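Local atomic coordinates of plasmodium falciparum gamete antigen 27/25 (Plasmodium falciparum, PDB entry 1N81), a protein that is essential for sexual development of the malaria parasite as a gametocyte protein, and may act as a dimer, although its molecular function is unknown. Residues Asp104-Val116 and Leu142-Phe154. Sequence-based numbering, arbitrary orientation.
Sequences DYLWVEQRVIEEV and LFDTYEYVKDVKF
Val108 and Tyr146 interlock the roughly antiparallel helices 96-122 and 136-150 (144° between segment axes) as reciprocal knobs: Val108 sits among Phe143, Tyr146, Glu147 and Lys150, and Tyr146 among Val108, Arg111, Val112 and Glu115. Val108 CG1 lies over one face of the Phe143 ring, 3.7 Å from CE2, while its CG2 meets Val152 CG2. Farther along, Val112 and Val116 pack on Leu142. Past the Schellman motif at Asp151, Phe154 is sandwiched between Tyr105 CD2 and Phe143 CE2; a nearly straight bond (170°) from Phe154 N to Glu147 OE2 ties the chain back to the last helical turn. Lys150, bent at chi2 (63°), lays CD across the six-membered ring of Trp107 and brings NZ 4.1 Å from the centroid of its five-membered ring, a cation-pi contact. The Tyr146 hydroxyl donates to Glu115 OE1 (3.0 Å) from above the carboxylate plane and accepts a weak bond from Arg111 NE (2.8 Å). Waters join Tyr105 OH to Lys153 N and O; another links Asp104 OD2 to the Asp151 carbonyl, and one weakly bound to OD2 reaches the Lys150 carbonyl. An apolar seam, continued by helix 156-173, thus gives way to a polar border where Arg111 and Glu115 hold the Tyr146 hydroxyl and Trp107 carries Lys150.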
loop_
_atom_site.group_PDB
_atom_site.type_symbol
_atom_site.label_atom_id
_atom_site.label_comp_id
_atom_site.label_asym_id
_atom_site.label_seq_id
_atom_site.Cartn_x
_atom_site.Cartn_y
_atom_site.Cartn_z
ATOM N N ASP A 104 -0.570 -12.047 -4.093
ATOM C CA ASP A 104 -0.599 -11.483 -5.447
ATOM C C ASP A 104 -1.468 -10.222 -5.499
ATOM O O ASP A 104 -1.187 -9.283 -6.256
ATOM C CB ASP A 104 -1.110 -12.504 -6.480
ATOM C CG ASP A 104 -0.144 -13.675 -6.686
ATOM O OD1 ASP A 104 1.088 -13.471 -6.615
ATOM O OD2 ASP A 104 -0.623 -14.803 -6.933
ATOM N N TYR A 105 -2.526 -10.208 -4.702
ATOM C CA TYR A 105 -3.384 -9.032 -4.645
ATOM C C TYR A 105 -2.558 -7.876 -4.043
ATOM O O TYR A 105 -2.674 -6.723 -4.474
ATOM C CB TYR A 105 -4.590 -9.298 -3.743
ATOM C CG TYR A 105 -5.669 -10.170 -4.340
ATOM C CD1 TYR A 105 -5.369 -11.406 -4.932
ATOM C CD2 TYR A 105 -6.995 -9.799 -4.236
ATOM C CE1 TYR A 105 -6.378 -12.239 -5.386
ATOM C CE2 TYR A 105 -8.011 -10.616 -4.682
ATOM C CZ TYR A 105 -7.704 -11.832 -5.255
ATOM O OH TYR A 105 -8.736 -12.613 -5.700
ATOM N N LEU A 106 -1.727 -8.198 -3.048
ATOM C CA LEU A 106 -0.907 -7.198 -2.383
ATOM C C LEU A 106 0.080 -6.650 -3.394
ATOM O O LEU A 106 0.315 -5.448 -3.469
ATOM C CB LEU A 106 -0.152 -7.814 -1.181
ATOM C CG LEU A 106 -1.027 -8.247 0.024
ATOM C CD1 LEU A 106 -0.155 -8.799 1.136
ATOM C CD2 LEU A 106 -1.863 -7.073 0.555
ATOM N N TRP A 107 0.646 -7.553 -4.181
ATOM C CA TRP A 107 1.626 -7.205 -5.202
ATOM C C TRP A 107 1.027 -6.221 -6.193
ATOM O O TRP A 107 1.656 -5.215 -6.545
ATOM C CB TRP A 107 2.053 -8.473 -5.949
ATOM C CG TRP A 107 3.178 -8.327 -6.894
ATOM C CD1 TRP A 107 4.496 -8.589 -6.639
ATOM C CD2 TRP A 107 3.115 -7.885 -8.278
ATOM N NE1 TRP A 107 5.255 -8.342 -7.766
ATOM C CE2 TRP A 107 4.440 -7.916 -8.778
ATOM C CE3 TRP A 107 2.079 -7.482 -9.122
ATOM C CZ2 TRP A 107 4.750 -7.532 -10.099
ATOM C CZ3 TRP A 107 2.381 -7.104 -10.429
ATOM C CH2 TRP A 107 3.711 -7.136 -10.908
ATOM N N VAL A 108 -0.182 -6.530 -6.648
ATOM C CA VAL A 108 -0.863 -5.696 -7.609
ATOM C C VAL A 108 -1.047 -4.274 -7.081
ATOM O O VAL A 108 -0.713 -3.306 -7.753
ATOM C CB VAL A 108 -2.219 -6.304 -7.977
ATOM C CG1 VAL A 108 -3.098 -5.239 -8.713
ATOM C CG2 VAL A 108 -1.978 -7.574 -8.883
ATOM N N GLU A 109 -1.547 -4.164 -5.861
ATOM C CA GLU A 109 -1.776 -2.867 -5.252
ATOM C C GLU A 109 -0.439 -2.127 -5.089
ATOM O O GLU A 109 -0.332 -0.937 -5.439
ATOM C CB GLU A 109 -2.487 -3.031 -3.895
ATOM C CG GLU A 109 -2.896 -1.698 -3.260
ATOM C CD GLU A 109 -3.674 -1.853 -1.961
ATOM O OE1 GLU A 109 -3.904 -0.823 -1.300
ATOM O OE2 GLU A 109 -4.062 -2.984 -1.588
ATOM N N GLN A 110 0.589 -2.822 -4.608
ATOM C CA GLN A 110 1.876 -2.151 -4.420
ATOM C C GLN A 110 2.461 -1.666 -5.763
ATOM O O GLN A 110 2.957 -0.527 -5.882
ATOM C CB GLN A 110 2.864 -3.045 -3.662
ATOM C CG GLN A 110 4.156 -2.320 -3.362
ATOM C CD GLN A 110 5.077 -3.081 -2.446
ATOM O OE1 GLN A 110 4.886 -4.261 -2.194
ATOM N NE2 GLN A 110 6.092 -2.400 -1.944
ATOM N N ARG A 111 2.352 -2.500 -6.790
ATOM C CA ARG A 111 2.806 -2.093 -8.111
ATOM C C ARG A 111 2.028 -0.876 -8.692
ATOM O O ARG A 111 2.614 -0.009 -9.344
ATOM C CB ARG A 111 2.653 -3.239 -9.091
ATOM C CG ARG A 111 3.027 -2.885 -10.487
ATOM C CD ARG A 111 4.503 -2.491 -10.602
ATOM N NE ARG A 111 5.005 -2.733 -11.956
ATOM C CZ ARG A 111 5.803 -3.747 -12.302
ATOM N NH1 ARG A 111 6.207 -4.621 -11.393
ATOM N NH2 ARG A 111 6.202 -3.881 -13.562
ATOM N N VAL A 112 0.715 -0.825 -8.505
ATOM C CA VAL A 112 -0.023 0.307 -9.051
ATOM C C VAL A 112 0.416 1.581 -8.309
ATOM O O VAL A 112 0.666 2.613 -8.950
ATOM C CB VAL A 112 -1.538 0.104 -8.973
ATOM C CG1 VAL A 112 -2.265 1.392 -9.362
ATOM C CG2 VAL A 112 -1.934 -0.992 -9.940
ATOM N N ILE A 113 0.576 1.480 -6.983
ATOM C CA ILE A 113 1.058 2.612 -6.173
ATOM C C ILE A 113 2.364 3.146 -6.763
ATOM O O ILE A 113 2.497 4.349 -7.023
ATOM C CB ILE A 113 1.322 2.218 -4.682
ATOM C CG1 ILE A 113 -0.013 2.030 -3.958
ATOM C CG2 ILE A 113 2.154 3.287 -3.992
ATOM C CD1 ILE A 113 0.108 1.554 -2.518
ATOM N N GLU A 114 3.323 2.250 -7.014
ATOM C CA GLU A 114 4.604 2.692 -7.560
ATOM C C GLU A 114 4.508 3.368 -8.907
ATOM O O GLU A 114 5.076 4.438 -9.113
ATOM C CB GLU A 114 5.602 1.536 -7.617
ATOM C CG GLU A 114 5.977 1.139 -6.222
ATOM C CD GLU A 114 7.039 0.073 -6.187
ATOM O OE1 GLU A 114 7.325 -0.552 -7.224
ATOM O OE2 GLU A 114 7.575 -0.143 -5.097
ATOM N N GLU A 115 3.773 2.758 -9.809
ATOM C CA GLU A 115 3.599 3.277 -11.156
ATOM C C GLU A 115 2.962 4.684 -11.095
ATOM O O GLU A 115 3.393 5.631 -11.770
ATOM C CB GLU A 115 2.683 2.310 -11.896
ATOM C CG GLU A 115 2.677 2.403 -13.378
ATOM C CD GLU A 115 3.942 1.872 -13.986
ATOM O OE1 GLU A 115 4.571 0.940 -13.400
ATOM O OE2 GLU A 115 4.281 2.398 -15.062
ATOM N N VAL A 116 1.906 4.823 -10.305
ATOM C CA VAL A 116 1.271 6.114 -10.210
ATOM C C VAL A 116 2.248 7.128 -9.607
ATOM O O VAL A 116 2.257 8.292 -10.018
ATOM C CB VAL A 116 -0.020 6.066 -9.363
ATOM C CG1 VAL A 116 -0.573 7.469 -9.177
ATOM C CG2 VAL A 116 -1.049 5.198 -10.043
ATOM N N LEU A 142 -4.018 0.901 -14.900
ATOM C CA LEU A 142 -2.852 0.212 -14.359
ATOM C C LEU A 142 -3.284 -1.113 -13.691
ATOM O O LEU A 142 -2.573 -2.132 -13.801
ATOM C CB LEU A 142 -2.091 1.101 -13.374
ATOM C CG LEU A 142 -1.340 2.289 -13.993
ATOM C CD1 LEU A 142 -0.847 3.203 -12.875
ATOM C CD2 LEU A 142 -0.144 1.805 -14.838
ATOM N N PHE A 143 -4.455 -1.107 -13.044
ATOM C CA PHE A 143 -4.992 -2.300 -12.390
ATOM C C PHE A 143 -5.297 -3.416 -13.393
ATOM O O PHE A 143 -5.030 -4.593 -13.123
ATOM C CB PHE A 143 -6.291 -1.996 -11.613
ATOM C CG PHE A 143 -6.194 -2.292 -10.143
ATOM C CD1 PHE A 143 -5.715 -1.321 -9.255
ATOM C CD2 PHE A 143 -6.554 -3.542 -9.645
ATOM C CE1 PHE A 143 -5.595 -1.611 -7.902
ATOM C CE2 PHE A 143 -6.442 -3.835 -8.280
ATOM C CZ PHE A 143 -5.963 -2.870 -7.418
ATOM N N ASP A 144 -5.900 -3.068 -14.524
ATOM C CA ASP A 144 -6.190 -4.079 -15.541
ATOM C C ASP A 144 -4.921 -4.794 -15.969
ATOM O O ASP A 144 -4.889 -6.019 -16.124
ATOM C CB ASP A 144 -6.832 -3.445 -16.763
ATOM C CG ASP A 144 -8.211 -2.931 -16.461
ATOM O OD1 ASP A 144 -8.759 -3.357 -15.423
ATOM O OD2 ASP A 144 -8.744 -2.117 -17.244
ATOM N N THR A 145 -3.861 -4.024 -16.150
ATOM C CA THR A 145 -2.598 -4.600 -16.580
ATOM C C THR A 145 -1.956 -5.532 -15.560
ATOM O O THR A 145 -1.526 -6.644 -15.894
ATOM C CB THR A 145 -1.589 -3.495 -16.952
ATOM O OG1 THR A 145 -2.184 -2.647 -17.934
ATOM C CG2 THR A 145 -0.343 -4.108 -17.562
ATOM N N TYR A 146 -1.903 -5.109 -14.305
ATOM C CA TYR A 146 -1.264 -5.948 -13.308
ATOM C C TYR A 146 -2.081 -7.128 -12.801
ATOM O O TYR A 146 -1.495 -8.132 -12.409
ATOM C CB TYR A 146 -0.720 -5.090 -12.184
ATOM C CG TYR A 146 0.386 -4.205 -12.672
ATOM C CD1 TYR A 146 0.224 -2.825 -12.718
ATOM C CD2 TYR A 146 1.601 -4.748 -13.109
ATOM C CE1 TYR A 146 1.237 -2.001 -13.182
ATOM C CE2 TYR A 146 2.627 -3.933 -13.583
ATOM C CZ TYR A 146 2.440 -2.551 -13.615
ATOM O OH TYR A 146 3.458 -1.720 -14.059
ATOM N N GLU A 147 -3.404 -7.016 -12.820
ATOM C CA GLU A 147 -4.284 -8.119 -12.451
ATOM C C GLU A 147 -3.989 -9.223 -13.483
ATOM O O GLU A 147 -3.803 -10.381 -13.135
ATOM C CB GLU A 147 -5.756 -7.755 -12.643
ATOM C CG GLU A 147 -6.448 -7.122 -11.469
ATOM C CD GLU A 147 -7.926 -6.912 -11.743
ATOM O OE1 GLU A 147 -8.260 -6.417 -12.842
ATOM O OE2 GLU A 147 -8.759 -7.227 -10.857
ATOM N N TYR A 148 -3.996 -8.832 -14.761
ATOM C CA TYR A 148 -3.746 -9.736 -15.895
ATOM C C TYR A 148 -2.390 -10.406 -15.757
ATOM O O TYR A 148 -2.272 -11.633 -15.816
ATOM C CB TYR A 148 -3.809 -8.974 -17.223
ATOM C CG TYR A 148 -3.378 -9.814 -18.413
ATOM C CD1 TYR A 148 -4.155 -10.880 -18.847
ATOM C CD2 TYR A 148 -2.139 -9.599 -19.038
ATOM C CE1 TYR A 148 -3.715 -11.730 -19.871
ATOM C CE2 TYR A 148 -1.683 -10.437 -20.060
ATOM C CZ TYR A 148 -2.488 -11.504 -20.465
ATOM O OH TYR A 148 -2.069 -12.333 -21.467
ATOM N N VAL A 149 -1.364 -9.595 -15.541
ATOM C CA VAL A 149 -0.010 -10.093 -15.399
ATOM C C VAL A 149 0.186 -11.066 -14.243
ATOM O O VAL A 149 0.923 -12.042 -14.353
ATOM C CB VAL A 149 0.961 -8.924 -15.217
ATOM C CG1 VAL A 149 2.226 -9.387 -14.546
ATOM C CG2 VAL A 149 1.271 -8.307 -16.574
ATOM N N LYS A 150 -0.493 -10.814 -13.136
ATOM C CA LYS A 150 -0.321 -11.643 -11.952
ATOM C C LYS A 150 -1.406 -12.722 -11.859
ATOM O O LYS A 150 -1.458 -13.507 -10.909
ATOM C CB LYS A 150 -0.341 -10.728 -10.716
ATOM C CG LYS A 150 0.637 -11.081 -9.612
ATOM C CD LYS A 150 2.089 -10.985 -10.046
ATOM C CE LYS A 150 2.957 -11.577 -8.953
ATOM N NZ LYS A 150 4.319 -11.951 -9.390
ATOM N N ASP A 151 -2.262 -12.754 -12.872
ATOM C CA ASP A 151 -3.360 -13.700 -12.934
ATOM C C ASP A 151 -4.253 -13.660 -11.687
ATOM O O ASP A 151 -4.397 -14.641 -10.982
ATOM C CB ASP A 151 -2.816 -15.119 -13.167
ATOM C CG ASP A 151 -3.916 -16.128 -13.436
ATOM O OD1 ASP A 151 -4.868 -15.799 -14.177
ATOM O OD2 ASP A 151 -3.820 -17.262 -12.911
ATOM N N VAL A 152 -4.848 -12.513 -11.408
ATOM C CA VAL A 152 -5.753 -12.410 -10.274
ATOM C C VAL A 152 -6.901 -11.546 -10.738
ATOM O O VAL A 152 -6.771 -10.844 -11.737
ATOM C CB VAL A 152 -5.102 -11.725 -9.025
ATOM C CG1 VAL A 152 -4.039 -12.604 -8.423
ATOM C CG2 VAL A 152 -4.496 -10.395 -9.403
ATOM N N LYS A 153 -8.030 -11.611 -10.036
ATOM C CA LYS A 153 -9.165 -10.773 -10.366
ATOM C C LYS A 153 -9.821 -10.270 -9.080
ATOM O O LYS A 153 -10.347 -11.050 -8.288
ATOM C CB LYS A 153 -10.203 -11.538 -11.199
ATOM C CG LYS A 153 -10.930 -10.657 -12.233
ATOM C CD LYS A 153 -11.247 -9.259 -11.699
ATOM C CE LYS A 153 -11.858 -8.344 -12.763
ATOM N NZ LYS A 153 -13.309 -8.613 -12.973
ATOM N N PHE A 154 -9.770 -8.960 -8.872
ATOM C CA PHE A 154 -10.358 -8.344 -7.694
ATOM C C PHE A 154 -11.846 -8.271 -7.951
ATOM O O PHE A 154 -12.247 -8.125 -9.096
ATOM C CB PHE A 154 -9.847 -6.905 -7.531
ATOM C CG PHE A 154 -8.460 -6.797 -6.927
ATOM C CD1 PHE A 154 -7.363 -7.404 -7.532
ATOM C CD2 PHE A 154 -8.261 -6.070 -5.749
ATOM C CE1 PHE A 154 -6.086 -7.297 -6.973
ATOM C CE2 PHE A 154 -7.000 -5.954 -5.183
ATOM C CZ PHE A 154 -5.909 -6.569 -5.798
HETATM O O HOH W 1 -2.559 -15.505 -8.759
HETATM O O HOH W 2 0.248 -15.022 -9.801
HETATM O O HOH W 3 -11.015 -11.735 -5.463
HETATM O O HOH W 4 -8.435 -13.371 -8.134
#